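Local coordinates for hemolysins related proteins containing CBS domains (Klebsiella pneumoniae subsp. pneumoniae, PDB 3HF7), which is of unknown function but binds AMP in its CBS-domain pair, part of a longer, probably membrane-bound protein of the UPF0053 family, at residues V27-L40 / S50-T62. Sequence-based numbering, arbitrary orientation.
With AMP (adenosine monophosphate), chain B.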
# COMPACT_ATOMS: atom_id res chain seq x y z
N VAL A 27 9.19 13.41 -5.09
CA VAL A 27 8.05 14.06 -5.73
C VAL A 27 7.87 13.51 -7.14
O VAL A 27 6.76 13.17 -7.55
CB VAL A 27 8.20 15.59 -5.79
CG1 VAL A 27 6.93 16.22 -6.35
CG2 VAL A 27 8.50 16.16 -4.41
N ARG A 28 8.97 13.43 -7.89
CA ARG A 28 8.88 12.91 -9.24
C ARG A 28 8.18 11.55 -9.22
O ARG A 28 7.29 11.30 -10.02
CB ARG A 28 10.27 12.82 -9.87
CG ARG A 28 10.28 12.68 -11.40
CD ARG A 28 11.71 12.78 -11.98
NE ARG A 28 12.67 11.96 -11.22
CZ ARG A 28 13.72 12.44 -10.53
NH1 ARG A 28 13.99 13.74 -10.51
NH2 ARG A 28 14.50 11.59 -9.87
N GLN A 29 8.56 10.68 -8.27
CA GLN A 29 7.97 9.34 -8.18
C GLN A 29 6.49 9.39 -7.81
O GLN A 29 5.66 8.64 -8.34
CB GLN A 29 8.70 8.49 -7.15
CG GLN A 29 10.01 7.92 -7.63
CD GLN A 29 10.74 7.21 -6.51
OE1 GLN A 29 10.32 6.15 -6.05
NE2 GLN A 29 11.85 7.81 -6.06
N LEU A 30 6.17 10.28 -6.88
CA LEU A 30 4.83 10.46 -6.40
C LEU A 30 3.92 10.87 -7.55
O LEU A 30 2.91 10.22 -7.81
CB LEU A 30 4.84 11.53 -5.32
CG LEU A 30 3.55 11.75 -4.55
CD1 LEU A 30 3.27 10.52 -3.74
CD2 LEU A 30 3.75 12.95 -3.66
N THR A 31 4.29 11.92 -8.26
CA THR A 31 3.50 12.41 -9.39
C THR A 31 3.37 11.40 -10.54
O THR A 31 2.45 11.51 -11.34
CB THR A 31 4.04 13.75 -9.92
OG1 THR A 31 5.38 13.57 -10.40
CG2 THR A 31 4.05 14.80 -8.81
N HIS A 32 4.29 10.45 -10.62
CA HIS A 32 4.31 9.41 -11.67
C HIS A 32 3.73 8.08 -11.19
O HIS A 32 3.85 7.06 -11.89
CB HIS A 32 5.74 9.17 -12.19
CG HIS A 32 6.24 10.26 -13.08
ND1 HIS A 32 6.46 11.55 -12.64
CD2 HIS A 32 6.56 10.26 -14.40
CE1 HIS A 32 6.90 12.29 -13.64
NE2 HIS A 32 6.97 11.53 -14.72
N SER A 33 3.10 8.09 -10.01
CA SER A 33 2.55 6.87 -9.42
C SER A 33 1.51 6.21 -10.33
O SER A 33 0.53 6.85 -10.70
CB SER A 33 1.92 7.19 -8.05
OG SER A 33 1.20 6.07 -7.55
N PRO A 34 1.74 4.94 -10.71
CA PRO A 34 0.77 4.27 -11.57
C PRO A 34 -0.47 3.76 -10.83
O PRO A 34 -1.34 3.17 -11.46
CB PRO A 34 1.57 3.10 -12.15
CG PRO A 34 2.59 2.81 -11.13
CD PRO A 34 2.97 4.13 -10.53
N HIS A 35 -0.56 4.01 -9.53
CA HIS A 35 -1.67 3.50 -8.71
C HIS A 35 -2.21 4.50 -7.70
O HIS A 35 -1.56 5.51 -7.40
CB HIS A 35 -1.20 2.25 -7.95
CG HIS A 35 -0.86 1.11 -8.84
ND1 HIS A 35 -1.83 0.39 -9.51
CD2 HIS A 35 0.33 0.57 -9.19
CE1 HIS A 35 -1.24 -0.55 -10.23
NE2 HIS A 35 0.06 -0.46 -10.06
N GLY A 36 -3.37 4.20 -7.13
CA GLY A 36 -4.03 5.10 -6.18
C GLY A 36 -3.40 5.17 -4.80
O GLY A 36 -3.42 6.23 -4.15
N ARG A 37 -2.88 4.04 -4.32
CA ARG A 37 -2.13 4.02 -3.06
C ARG A 37 -0.71 3.52 -3.33
O ARG A 37 -0.49 2.76 -4.26
CB ARG A 37 -2.82 3.14 -2.01
CG ARG A 37 -4.34 3.07 -2.08
CD ARG A 37 -5.00 4.10 -1.19
NE ARG A 37 -5.62 3.57 0.05
CZ ARG A 37 -6.94 3.48 0.24
NH1 ARG A 37 -7.75 3.85 -0.74
NH2 ARG A 37 -7.45 3.01 1.40
N ILE A 38 0.26 3.96 -2.54
CA ILE A 38 1.64 3.48 -2.70
C ILE A 38 2.35 3.45 -1.37
O ILE A 38 2.06 4.25 -0.49
CB ILE A 38 2.47 4.34 -3.65
CG1 ILE A 38 2.33 5.82 -3.29
CG2 ILE A 38 2.11 4.04 -5.10
CD1 ILE A 38 3.62 6.50 -3.10
N VAL A 39 3.31 2.53 -1.25
CA VAL A 39 3.99 2.29 0.01
C VAL A 39 5.10 3.30 0.20
O VAL A 39 5.89 3.56 -0.71
CB VAL A 39 4.54 0.83 0.13
CG1 VAL A 39 5.07 0.55 1.53
CG2 VAL A 39 3.47 -0.20 -0.22
N LEU A 40 5.15 3.89 1.40
CA LEU A 40 6.29 4.68 1.82
C LEU A 40 7.17 3.80 2.70
O LEU A 40 6.69 3.19 3.67
CB LEU A 40 5.82 5.92 2.60
CG LEU A 40 4.89 6.90 1.87
CD1 LEU A 40 4.54 8.07 2.81
CD2 LEU A 40 5.48 7.40 0.53
N SER A 50 4.24 3.40 5.81
CA SER A 50 2.85 3.79 5.68
C SER A 50 2.33 3.59 4.27
O SER A 50 3.09 3.34 3.33
CB SER A 50 2.69 5.24 6.12
OG SER A 50 3.71 6.03 5.53
N MET A 51 1.01 3.69 4.13
CA MET A 51 0.37 3.60 2.83
C MET A 51 -0.20 4.98 2.50
O MET A 51 -0.92 5.56 3.32
CB MET A 51 -0.72 2.52 2.86
CG MET A 51 -1.32 2.21 1.52
SD MET A 51 -0.27 1.21 0.45
CE MET A 51 -0.16 -0.30 1.42
N LEU A 52 0.16 5.51 1.34
CA LEU A 52 -0.13 6.91 1.02
C LEU A 52 -1.12 6.95 -0.10
O LEU A 52 -0.89 6.34 -1.16
CB LEU A 52 1.16 7.63 0.61
CG LEU A 52 1.35 9.16 0.55
CD1 LEU A 52 1.38 9.69 -0.88
CD2 LEU A 52 0.36 9.95 1.41
N ARG A 53 -2.25 7.63 0.13
CA ARG A 53 -3.22 7.80 -0.94
C ARG A 53 -2.69 8.89 -1.81
O ARG A 53 -2.57 10.04 -1.39
CB ARG A 53 -4.59 8.15 -0.38
CG ARG A 53 -5.17 6.99 0.37
CD ARG A 53 -6.43 7.34 1.10
NE ARG A 53 -6.13 7.97 2.37
CZ ARG A 53 -6.33 9.27 2.62
NH1 ARG A 53 -6.84 10.06 1.68
NH2 ARG A 53 -6.04 9.77 3.82
N VAL A 54 -2.30 8.51 -3.02
CA VAL A 54 -1.71 9.43 -3.98
C VAL A 54 -2.58 10.68 -4.21
O VAL A 54 -2.09 11.82 -4.11
CB VAL A 54 -1.39 8.70 -5.31
CG1 VAL A 54 -0.73 9.61 -6.28
CG2 VAL A 54 -0.47 7.53 -5.04
N ARG A 55 -3.87 10.45 -4.48
CA ARG A 55 -4.85 11.51 -4.75
C ARG A 55 -4.84 12.56 -3.65
O ARG A 55 -5.00 13.75 -3.93
CB ARG A 55 -6.26 10.94 -4.90
CG ARG A 55 -7.37 11.96 -4.64
CD ARG A 55 -8.59 11.68 -5.49
NE ARG A 55 -9.67 11.08 -4.72
CZ ARG A 55 -9.82 9.77 -4.55
NH1 ARG A 55 -8.96 8.87 -5.08
NH2 ARG A 55 -10.85 9.36 -3.82
N GLU A 56 -4.67 12.10 -2.42
CA GLU A 56 -4.55 12.97 -1.28
C GLU A 56 -3.29 13.83 -1.35
O GLU A 56 -3.32 15.03 -1.03
CB GLU A 56 -4.49 12.12 -0.02
CG GLU A 56 -5.36 12.58 1.10
CD GLU A 56 -5.60 14.06 1.07
OE1 GLU A 56 -5.00 14.77 1.91
OE2 GLU A 56 -6.40 14.51 0.21
N ALA A 57 -2.18 13.22 -1.75
CA ALA A 57 -0.90 13.90 -1.77
C ALA A 57 -0.95 15.00 -2.83
O ALA A 57 -0.56 16.15 -2.57
CB ALA A 57 0.21 12.91 -2.08
N TYR A 58 -1.44 14.62 -4.00
CA TYR A 58 -1.64 15.54 -5.11
C TYR A 58 -2.45 16.73 -4.67
O TYR A 58 -2.10 17.86 -4.95
CB TYR A 58 -2.40 14.84 -6.21
CG TYR A 58 -1.60 13.85 -6.97
CD1 TYR A 58 -0.28 13.55 -6.59
CD2 TYR A 58 -2.15 13.18 -8.06
CE1 TYR A 58 0.47 12.63 -7.29
CE2 TYR A 58 -1.41 12.25 -8.78
CZ TYR A 58 -0.09 11.98 -8.39
OH TYR A 58 0.65 11.05 -9.08
N ARG A 59 -3.53 16.44 -3.96
CA ARG A 59 -4.41 17.46 -3.44
C ARG A 59 -3.60 18.40 -2.57
O ARG A 59 -3.68 19.62 -2.73
CB ARG A 59 -5.55 16.81 -2.64
CG ARG A 59 -6.64 17.77 -2.25
CD ARG A 59 -7.48 17.21 -1.13
NE ARG A 59 -7.65 18.21 -0.07
CZ ARG A 59 -6.97 18.22 1.09
NH1 ARG A 59 -7.19 19.18 1.99
NH2 ARG A 59 -6.07 17.27 1.35
N LEU A 60 -2.80 17.86 -1.66
CA LEU A 60 -2.03 18.70 -0.74
C LEU A 60 -1.00 19.55 -1.47
O LEU A 60 -0.75 20.71 -1.11
CB LEU A 60 -1.38 17.83 0.33
CG LEU A 60 -2.42 17.20 1.24
CD1 LEU A 60 -1.84 16.03 2.00
CD2 LEU A 60 -2.99 18.24 2.19
N MET A 61 -0.42 18.94 -2.51
CA MET A 61 0.59 19.57 -3.34
C MET A 61 0.05 20.82 -4.02
O MET A 61 0.79 21.79 -4.20
CB MET A 61 1.11 18.58 -4.39
CG MET A 61 2.18 17.66 -3.88
SD MET A 61 2.46 16.22 -4.94
CE MET A 61 3.24 16.94 -6.38
N THR A 62 -1.23 20.81 -4.40
CA THR A 62 -1.85 21.94 -5.10
C THR A 62 -2.10 23.14 -4.19
O THR A 62 -2.36 24.24 -4.68
CB THR A 62 -3.19 21.56 -5.75
OG1 THR A 62 -4.12 21.16 -4.73
CG2 THR A 62 -3.05 20.43 -6.74
P AMP B . -5.33 1.28 -8.80
O1P AMP B . -4.30 1.27 -9.92
O2P AMP B . -4.88 1.90 -7.50
O3P AMP B . -6.72 1.70 -9.19
O5' AMP B . -5.55 -0.29 -8.45
C5' AMP B . -5.58 -1.31 -9.46
C4' AMP B . -4.96 -2.61 -8.96
O4' AMP B . -3.53 -2.57 -9.07
C3' AMP B . -5.26 -2.93 -7.49
O3' AMP B . -6.43 -3.75 -7.30
C2' AMP B . -4.02 -3.64 -7.01
O2' AMP B . -4.15 -5.05 -7.17
C1' AMP B . -2.91 -3.17 -7.92
N9 AMP B . -2.12 -2.20 -7.11
C8 AMP B . -2.69 -1.21 -6.40
N7 AMP B . -1.76 -0.48 -5.74
C5 AMP B . -0.57 -1.01 -6.00
C6 AMP B . 0.81 -0.71 -5.59
N6 AMP B . 1.06 0.34 -4.76
N1 AMP B . 1.79 -1.50 -6.08
C2 AMP B . 1.53 -2.54 -6.90
N3 AMP B . 0.29 -2.88 -7.30
C4 AMP B . -0.80 -2.16 -6.90
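With chi1 at -74°, CG of Tyr58 lies anti to its own carbonyl carbon and the ring reaches the end of helix 23-31, while Leu30, its CG anti to the backbone N (chi1 -172°), extends between that helix and helix 54-61. These elements belong to the beta-alpha-beta-beta-alpha core of a CBS motif: strand 16-18, helix 23-31, the antiparallel hairpin 37-41/48-53 and helix 54-61. Both helices pack over the sheet face carrying Ile38 and Leu52, where Ile38 CG1 lies 3.7 Å from Val54 CG2. Tyr58 OH donates to Leu30 O at 2.7 Å, with the carbonyl near the ring's edge; Ser33 N uses the same oxygen, so two donors hold the helix end. The two methyls of Leu30 divide the work: CD1 meets Leu52 CD1, the side chains crossing nearly at right angles, and CD2 lies 3.7 Å from Met61 SD. In the hairpin, Ile38 and Leu52 exchange both backbone bonds, as do Leu40 and Ser50. Arg37 and Arg53 run side by side, with Arg53 CD over the Arg37 guanidinium and the guanidinium planes 86° apart; Arg53 NE forms a salt bridge with Asp77. The connection and the first residue of strand 37-41 bind the nucleotide. AMP C4 lies over the His35 ring, whose ND1 donates to AMP O1P at 2.7 Å, and Arg37 O accepts from AMP N6 at 2.9 Å. Gly36 N donates to AMP O2P at 2.8 Å, and Gly36 O accepts from Val54 N at 2.8 Å.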